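Local coordinates for major royal jelly protein 1 (Apis mellifera, PDB 5YYL) that is the most abundant protein of royal jelly, binds sterol, and probably serves as a nutrient in the food of developing bee larvae, at residues A355-K360 with E376-L381. Numbering follows the deposited sequence.
Sequences ASMKIK and EYILVL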
loop_
_atom_site.group_PDB
_atom_site.type_symbol
_atom_site.label_atom_id
_atom_site.label_comp_id
_atom_site.label_asym_id
_atom_site.label_seq_id
_atom_site.Cartn_x
_atom_site.Cartn_y
_atom_site.Cartn_z
ATOM N N ALA A 355 -33.701 22.640 14.397
ATOM C CA ALA A 355 -34.832 21.740 14.231
ATOM C C ALA A 355 -34.465 20.288 14.423
ATOM O O ALA A 355 -35.350 19.461 14.651
ATOM C CB ALA A 355 -35.435 21.920 12.854
ATOM N N SER A 356 -33.183 19.943 14.279
ATOM C CA SER A 356 -32.791 18.551 14.475
ATOM C C SER A 356 -31.343 18.353 14.807
ATOM O O SER A 356 -30.517 19.149 14.411
ATOM C CB SER A 356 -33.134 17.716 13.249
ATOM O OG SER A 356 -33.357 16.388 13.658
ATOM N N MET A 357 -31.058 17.295 15.560
ATOM C CA MET A 357 -29.701 16.887 15.895
ATOM C C MET A 357 -29.581 15.380 15.979
ATOM O O MET A 357 -30.493 14.709 16.462
ATOM C CB MET A 357 -29.288 17.483 17.225
ATOM C CG MET A 357 -29.038 18.958 17.123
ATOM S SD MET A 357 -28.535 19.642 18.708
ATOM C CE MET A 357 -27.575 20.963 17.984
ATOM N N LYS A 358 -28.472 14.850 15.483
ATOM C CA LYS A 358 -28.162 13.431 15.610
ATOM C C LYS A 358 -26.684 13.288 15.939
ATOM O O LYS A 358 -25.892 14.168 15.611
ATOM C CB LYS A 358 -28.470 12.677 14.313
ATOM C CG LYS A 358 -29.873 12.874 13.771
ATOM C CD LYS A 358 -30.896 12.158 14.624
ATOM C CE LYS A 358 -32.318 12.505 14.220
ATOM N NZ LYS A 358 -32.699 11.834 12.939
ATOM N N ILE A 359 -26.316 12.187 16.584
ATOM C CA ILE A 359 -24.928 11.890 16.878
ATOM C C ILE A 359 -24.574 10.515 16.353
ATOM O O ILE A 359 -25.246 9.540 16.630
ATOM C CB ILE A 359 -24.603 12.032 18.393
ATOM C CG1 ILE A 359 -24.667 13.524 18.764
ATOM C CG2 ILE A 359 -23.209 11.474 18.718
ATOM C CD1 ILE A 359 -24.311 13.863 20.189
ATOM N N LYS A 360 -23.469 10.469 15.624
ATOM C CA LYS A 360 -22.966 9.273 14.969
ATOM C C LYS A 360 -21.565 8.990 15.463
ATOM O O LYS A 360 -20.884 9.892 15.912
ATOM C CB LYS A 360 -22.939 9.523 13.450
ATOM C CG LYS A 360 -24.307 9.868 12.849
ATOM C CD LYS A 360 -25.259 8.667 12.830
ATOM C CE LYS A 360 -26.714 9.111 12.778
ATOM N NZ LYS A 360 -27.617 7.962 12.520
ATOM N N GLU A 376 -17.170 10.123 18.124
ATOM C CA GLU A 376 -18.518 10.689 18.040
ATOM C C GLU A 376 -18.518 12.085 17.449
ATOM O O GLU A 376 -17.698 12.917 17.829
ATOM C CB GLU A 376 -19.172 10.778 19.418
ATOM C CG GLU A 376 -19.800 9.482 19.891
ATOM C CD GLU A 376 -20.426 9.626 21.275
ATOM O OE1 GLU A 376 -21.619 9.190 21.409
ATOM O OE2 GLU A 376 -19.746 10.170 22.208
ATOM N N TYR A 377 -19.464 12.326 16.542
ATOM C CA TYR A 377 -19.700 13.641 15.949
ATOM C C TYR A 377 -21.184 13.941 15.855
ATOM O O TYR A 377 -22.013 13.029 15.790
ATOM C CB TYR A 377 -19.064 13.741 14.553
ATOM C CG TYR A 377 -19.549 12.745 13.523
ATOM C CD1 TYR A 377 -19.014 11.462 13.447
ATOM C CD2 TYR A 377 -20.519 13.103 12.585
ATOM C CE1 TYR A 377 -19.459 10.564 12.485
ATOM C CE2 TYR A 377 -20.963 12.205 11.605
ATOM C CZ TYR A 377 -20.443 10.944 11.564
ATOM O OH TYR A 377 -20.894 10.054 10.614
ATOM N N ILE A 378 -21.497 15.233 15.806
ATOM C CA ILE A 378 -22.875 15.705 15.847
ATOM C C ILE A 378 -23.261 16.355 14.524
ATOM O O ILE A 378 -22.461 17.085 13.957
ATOM C CB ILE A 378 -23.074 16.698 17.016
ATOM C CG1 ILE A 378 -24.550 16.890 17.331
ATOM C CG2 ILE A 378 -22.416 18.059 16.739
ATOM C CD1 ILE A 378 -24.769 17.698 18.587
ATOM N N LEU A 379 -24.471 16.056 14.039
ATOM C CA LEU A 379 -25.060 16.690 12.859
ATOM C C LEU A 379 -26.203 17.588 13.316
ATOM O O LEU A 379 -27.065 17.158 14.067
ATOM C CB LEU A 379 -25.631 15.615 11.926
ATOM C CG LEU A 379 -24.676 14.551 11.377
ATOM C CD1 LEU A 379 -25.442 13.389 10.778
ATOM C CD2 LEU A 379 -23.724 15.178 10.379
ATOM N N VAL A 380 -26.239 18.819 12.837
ATOM C CA VAL A 380 -27.228 19.805 13.279
ATOM C C VAL A 380 -27.972 20.401 12.079
ATOM O O VAL A 380 -27.349 20.996 11.210
ATOM C CB VAL A 380 -26.541 20.945 14.050
ATOM C CG1 VAL A 380 -27.568 21.936 14.567
ATOM C CG2 VAL A 380 -25.708 20.379 15.186
ATOM N N LEU A 381 -29.295 20.224 12.027
ATOM C CA LEU A 381 -30.147 20.927 11.061
ATOM C C LEU A 381 -30.590 22.203 11.705
ATOM O O LEU A 381 -31.202 22.190 12.769
ATOM C CB LEU A 381 -31.401 20.133 10.664
ATOM C CG LEU A 381 -32.384 20.889 9.751
ATOM C CD1 LEU A 381 -31.740 21.229 8.419
ATOM C CD2 LEU A 381 -33.643 20.078 9.518
#
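K360 and Y377 form a hydrogen-bonded antiparallel pair. K360 N donates to Y377 O and Y377 N donates to K360 O, both at 2.9 Å and nearly along the C=O axes. The Y377 ring crosses K360 obliquely. K360 CB sits over one ring face, off centre toward the rim and 3.4 Å from CZ, a CH-pi contact. K358 and L379 also form a hydrogen-bonded pair; L379 N to K358 O is 2.8 Å and almost straight (172°). On the face of M357, I359, I378 and V380, the extended M357 chain runs beside V380 and sets CE 3.4 Å from V380 CG2. The I359 and I378 side chains cross obliquely, their CG1 atoms 3.7 Å apart. A355 and S356 both face L381 in a classic beta bulge. Both N-H groups make weak hydrogen bonds to L381 O, and L381 N donates to S356 O at 2.9 Å. D70 forms salt bridges with K358 and K360, and E376 accepts bonds from K313 N and S314. Strands 353-361 and 373-383 form a beta hairpin within the family's beta-propeller fold. V310 of strand 306-311 packs on the M357 face, strand 65-72 meets Y377, L379 and L381, and strand 400-406 pairs with the far edge of 373-383.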